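Local coordinates for mitochondrial association factor 1 (Toxoplasma gondii, PDB 6BXS), which probably takes part in the parasite's direct association with host mitochondria through a macro-domain fold related to ADP-ribose-binding modules, at residues A[37-48]-A[209-217]. Sequence-based numbering, arbitrary orientation.
Sequences YDPSPSKRVATV and KPVEAIRLP. With SO4 (sulfate ion), chain E.
Strands 45-48 and 213-216 pair in parallel at the middle of the mixed sheet of this macro domain, their axes 28° apart. Bridges V45–A213, A46–I214 and T47–R215 set the register. The ladder runs A46 N to A213 O, R215 N to A46 O and V48 N to R215 O, the last at 2.9 Å.

At the strand entry R44 takes part with both backbone and side chain. Its O accepts from E212 N (3.0 Å) and, less directly, from A213 N, while its own N gives a 2.8 Å bond to E212 OE2, reached on the anti side of the carboxylate. The R44 chain bends at chi3 (44°), which brings NE to P210 O at 2.8 Å, in the guanidinium plane; K209 lies over one guanidinium face, with CB 3.3 Å from NH1. D165 forms salt bridges with both R44 and K209, so the two positive groups gather round one carboxylate.

From the V45/T47 face, R215 reaches the loop that leads into strand 45-48 and grips D38 end-on in a two-bond salt bridge: NH2 to OD2 at 3.0 Å and NH1 to OD1 at 3.3 Å. Both D38 oxygens lie close to the guanidinium plane, yet the nitrogens meet them from above the carboxylate plane, the two planes standing 46° apart. P35 O and Q255 OE1 hold the guanidinium further. Among the apolar contacts, V48 CG2 presses on L216 CD2 at a tight 3.4 Å.

Strand 166-170 flanks 45-48 and strand 253-256 flanks 213-216, while helix 61-76 packs against T47 through M62 and F66.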
loop_
_atom_site.group_PDB
_atom_site.type_symbol
_atom_site.label_atom_id
_atom_site.label_comp_id
_atom_site.label_asym_id
_atom_site.label_seq_id
_atom_site.Cartn_x
_atom_site.Cartn_y
_atom_site.Cartn_z
ATOM N N TYR A 37 -9.599 -4.414 6.742
ATOM C CA TYR A 37 -10.513 -5.172 5.894
ATOM C C TYR A 37 -11.893 -5.255 6.531
ATOM O O TYR A 37 -12.021 -5.335 7.753
ATOM C CB TYR A 37 -9.972 -6.579 5.640
ATOM C CG TYR A 37 -8.698 -6.607 4.829
ATOM C CD1 TYR A 37 -7.457 -6.502 5.444
ATOM C CD2 TYR A 37 -8.735 -6.740 3.447
ATOM C CE1 TYR A 37 -6.289 -6.527 4.704
ATOM C CE2 TYR A 37 -7.574 -6.764 2.700
ATOM C CZ TYR A 37 -6.353 -6.659 3.333
ATOM O OH TYR A 37 -5.193 -6.682 2.593
ATOM N N ASP A 38 -12.924 -5.236 5.695
ATOM C CA ASP A 38 -14.295 -5.316 6.175
ATOM C C ASP A 38 -14.713 -6.781 6.295
ATOM O O ASP A 38 -14.282 -7.612 5.496
ATOM C CB ASP A 38 -15.236 -4.560 5.235
ATOM C CG ASP A 38 -14.827 -3.110 5.041
ATOM O OD1 ASP A 38 -14.289 -2.507 5.993
ATOM O OD2 ASP A 38 -15.039 -2.575 3.933
ATOM N N PRO A 39 -15.545 -7.107 7.298
ATOM C CA PRO A 39 -15.966 -8.501 7.493
ATOM C C PRO A 39 -16.902 -9.014 6.399
ATOM O O PRO A 39 -16.981 -10.225 6.185
ATOM C CB PRO A 39 -16.686 -8.462 8.846
ATOM C CG PRO A 39 -17.136 -7.055 9.002
ATOM C CD PRO A 39 -16.093 -6.214 8.335
ATOM N N SER A 40 -17.595 -8.102 5.723
ATOM C CA SER A 40 -18.535 -8.469 4.667
ATOM C C SER A 40 -18.371 -7.557 3.456
ATOM O O SER A 40 -19.216 -6.702 3.198
ATOM C CB SER A 40 -19.974 -8.406 5.183
ATOM O OG SER A 40 -20.180 -9.347 6.223
ATOM N N PRO A 41 -17.274 -7.739 2.708
ATOM C CA PRO A 41 -17.002 -6.915 1.528
ATOM C C PRO A 41 -17.826 -7.339 0.319
ATOM O O PRO A 41 -18.162 -8.518 0.189
ATOM C CB PRO A 41 -15.513 -7.150 1.282
ATOM C CG PRO A 41 -15.289 -8.545 1.758
ATOM C CD PRO A 41 -16.224 -8.751 2.922
ATOM N N SER A 42 -18.145 -6.386 -0.550
ATOM C CA SER A 42 -18.862 -6.678 -1.786
ATOM C C SER A 42 -17.886 -6.856 -2.944
ATOM O O SER A 42 -18.246 -7.389 -3.995
ATOM C CB SER A 42 -19.861 -5.564 -2.100
ATOM O OG SER A 42 -19.233 -4.293 -2.075
ATOM N N LYS A 43 -16.650 -6.406 -2.745
ATOM C CA LYS A 43 -15.614 -6.526 -3.763
ATOM C C LYS A 43 -14.262 -6.826 -3.123
ATOM O O LYS A 43 -14.108 -6.755 -1.902
ATOM C CB LYS A 43 -15.539 -5.247 -4.598
ATOM C CG LYS A 43 -15.071 -4.027 -3.828
ATOM C CD LYS A 43 -15.370 -2.737 -4.577
ATOM C CE LYS A 43 -16.864 -2.459 -4.634
ATOM N NZ LYS A 43 -17.160 -1.030 -4.922
ATOM N N ARG A 44 -13.288 -7.163 -3.961
ATOM C CA ARG A 44 -11.971 -7.559 -3.483
ATOM C C ARG A 44 -11.072 -6.342 -3.288
ATOM O O ARG A 44 -10.496 -5.820 -4.243
ATOM C CB ARG A 44 -11.323 -8.539 -4.458
ATOM C CG ARG A 44 -12.224 -9.699 -4.873
ATOM C CD ARG A 44 -11.493 -10.650 -5.809
ATOM N NE ARG A 44 -10.137 -10.904 -5.334
ATOM C CZ ARG A 44 -9.823 -11.782 -4.386
ATOM N NH1 ARG A 44 -8.560 -11.923 -4.014
ATOM N NH2 ARG A 44 -10.762 -12.521 -3.810
ATOM N N VAL A 45 -10.963 -5.900 -2.039
ATOM C CA VAL A 45 -10.159 -4.735 -1.692
ATOM C C VAL A 45 -8.816 -5.164 -1.110
ATOM O O VAL A 45 -8.770 -5.900 -0.126
ATOM C CB VAL A 45 -10.885 -3.836 -0.674
ATOM C CG1 VAL A 45 -10.101 -2.545 -0.442
ATOM C CG2 VAL A 45 -12.297 -3.527 -1.146
ATOM N N ALA A 46 -7.731 -4.702 -1.726
ATOM C CA ALA A 46 -6.386 -4.958 -1.224
ATOM C C ALA A 46 -5.869 -3.735 -0.481
ATOM O O ALA A 46 -5.782 -2.649 -1.046
ATOM C CB ALA A 46 -5.451 -5.322 -2.365
ATOM N N THR A 47 -5.525 -3.914 0.790
ATOM C CA THR A 47 -5.068 -2.805 1.615
ATOM C C THR A 47 -3.545 -2.692 1.567
ATOM O O THR A 47 -2.831 -3.696 1.619
ATOM C CB THR A 47 -5.539 -2.967 3.068
ATOM O OG1 THR A 47 -6.968 -3.091 3.086
ATOM C CG2 THR A 47 -5.127 -1.767 3.905
ATOM N N VAL A 48 -3.062 -1.457 1.467
ATOM C CA VAL A 48 -1.638 -1.185 1.304
ATOM C C VAL A 48 -0.972 -0.895 2.644
ATOM O O VAL A 48 -1.255 0.114 3.286
ATOM C CB VAL A 48 -1.404 0.006 0.353
ATOM C CG1 VAL A 48 0.072 0.408 0.326
ATOM C CG2 VAL A 48 -1.890 -0.336 -1.053
ATOM N N LYS A 209 -8.340 -14.025 -8.747
ATOM C CA LYS A 209 -8.309 -13.167 -7.570
ATOM C C LYS A 209 -7.828 -11.765 -7.922
ATOM O O LYS A 209 -6.755 -11.341 -7.497
ATOM C CB LYS A 209 -7.417 -13.789 -6.498
ATOM C CG LYS A 209 -7.955 -15.115 -5.990
ATOM C CD LYS A 209 -7.374 -15.496 -4.644
ATOM C CE LYS A 209 -8.144 -16.659 -4.035
ATOM N NZ LYS A 209 -9.552 -16.286 -3.707
ATOM N N PRO A 210 -8.638 -11.037 -8.701
ATOM C CA PRO A 210 -8.299 -9.671 -9.106
ATOM C C PRO A 210 -8.376 -8.682 -7.953
ATOM O O PRO A 210 -9.153 -8.881 -7.018
ATOM C CB PRO A 210 -9.358 -9.348 -10.161
ATOM C CG PRO A 210 -10.522 -10.185 -9.780
ATOM C CD PRO A 210 -9.946 -11.457 -9.231
ATOM N N VAL A 211 -7.570 -7.630 -8.026
ATOM C CA VAL A 211 -7.693 -6.513 -7.102
ATOM C C VAL A 211 -8.660 -5.507 -7.710
ATOM O O VAL A 211 -8.356 -4.876 -8.723
ATOM C CB VAL A 211 -6.343 -5.841 -6.823
ATOM C CG1 VAL A 211 -6.511 -4.714 -5.811
ATOM C CG2 VAL A 211 -5.334 -6.866 -6.321
ATOM N N GLU A 212 -9.824 -5.365 -7.088
ATOM C CA GLU A 212 -10.884 -4.523 -7.624
ATOM C C GLU A 212 -10.860 -3.144 -6.974
ATOM O O GLU A 212 -11.430 -2.188 -7.497
ATOM C CB GLU A 212 -12.240 -5.200 -7.420
ATOM C CG GLU A 212 -12.228 -6.670 -7.830
ATOM C CD GLU A 212 -13.584 -7.336 -7.719
ATOM O OE1 GLU A 212 -14.061 -7.886 -8.735
ATOM O OE2 GLU A 212 -14.165 -7.330 -6.615
ATOM N N ALA A 213 -10.184 -3.046 -5.834
ATOM C CA ALA A 213 -9.987 -1.767 -5.170
ATOM C C ALA A 213 -8.741 -1.829 -4.300
ATOM O O ALA A 213 -8.333 -2.911 -3.874
ATOM C CB ALA A 213 -11.201 -1.407 -4.336
ATOM N N ILE A 214 -8.130 -0.673 -4.055
ATOM C CA ILE A 214 -7.018 -0.587 -3.118
ATOM C C ILE A 214 -7.314 0.427 -2.018
ATOM O O ILE A 214 -7.740 1.553 -2.285
ATOM C CB ILE A 214 -5.692 -0.219 -3.823
ATOM C CG1 ILE A 214 -5.887 0.952 -4.788
ATOM C CG2 ILE A 214 -5.149 -1.430 -4.568
ATOM C CD1 ILE A 214 -4.586 1.460 -5.390
ATOM N N ARG A 215 -7.096 -0.001 -0.777
ATOM C CA ARG A 215 -7.308 0.838 0.395
ATOM C C ARG A 215 -5.970 1.380 0.885
ATOM O O ARG A 215 -5.115 0.621 1.346
ATOM C CB ARG A 215 -8.011 0.039 1.496
ATOM C CG ARG A 215 -8.308 0.823 2.763
ATOM C CD ARG A 215 -9.272 0.058 3.661
ATOM N NE ARG A 215 -10.568 -0.154 3.017
ATOM C CZ ARG A 215 -11.579 -0.828 3.557
ATOM N NH1 ARG A 215 -11.461 -1.367 4.764
ATOM N NH2 ARG A 215 -12.716 -0.965 2.888
ATOM N N LEU A 216 -5.801 2.695 0.783
ATOM C CA LEU A 216 -4.516 3.342 1.034
ATOM C C LEU A 216 -4.499 4.147 2.329
ATOM O O LEU A 216 -5.490 4.793 2.671
ATOM C CB LEU A 216 -4.165 4.276 -0.127
ATOM C CG LEU A 216 -4.068 3.646 -1.515
ATOM C CD1 LEU A 216 -4.117 4.713 -2.593
ATOM C CD2 LEU A 216 -2.793 2.842 -1.621
ATOM N N PRO A 217 -3.369 4.117 3.054
ATOM C CA PRO A 217 -3.153 5.123 4.094
ATOM C C PRO A 217 -2.553 6.378 3.475
ATOM O O PRO A 217 -2.272 6.373 2.275
ATOM C CB PRO A 217 -2.163 4.440 5.034
ATOM C CG PRO A 217 -1.340 3.604 4.115
ATOM C CD PRO A 217 -2.286 3.115 3.041
HETATM S S SO4 E . -9.148 -5.138 10.929
HETATM O O1 SO4 E . -8.302 -6.234 11.395
HETATM O O2 SO4 E . -8.392 -3.889 10.978
HETATM O O3 SO4 E . -10.326 -5.024 11.786
HETATM O O4 SO4 E . -9.572 -5.402 9.557
#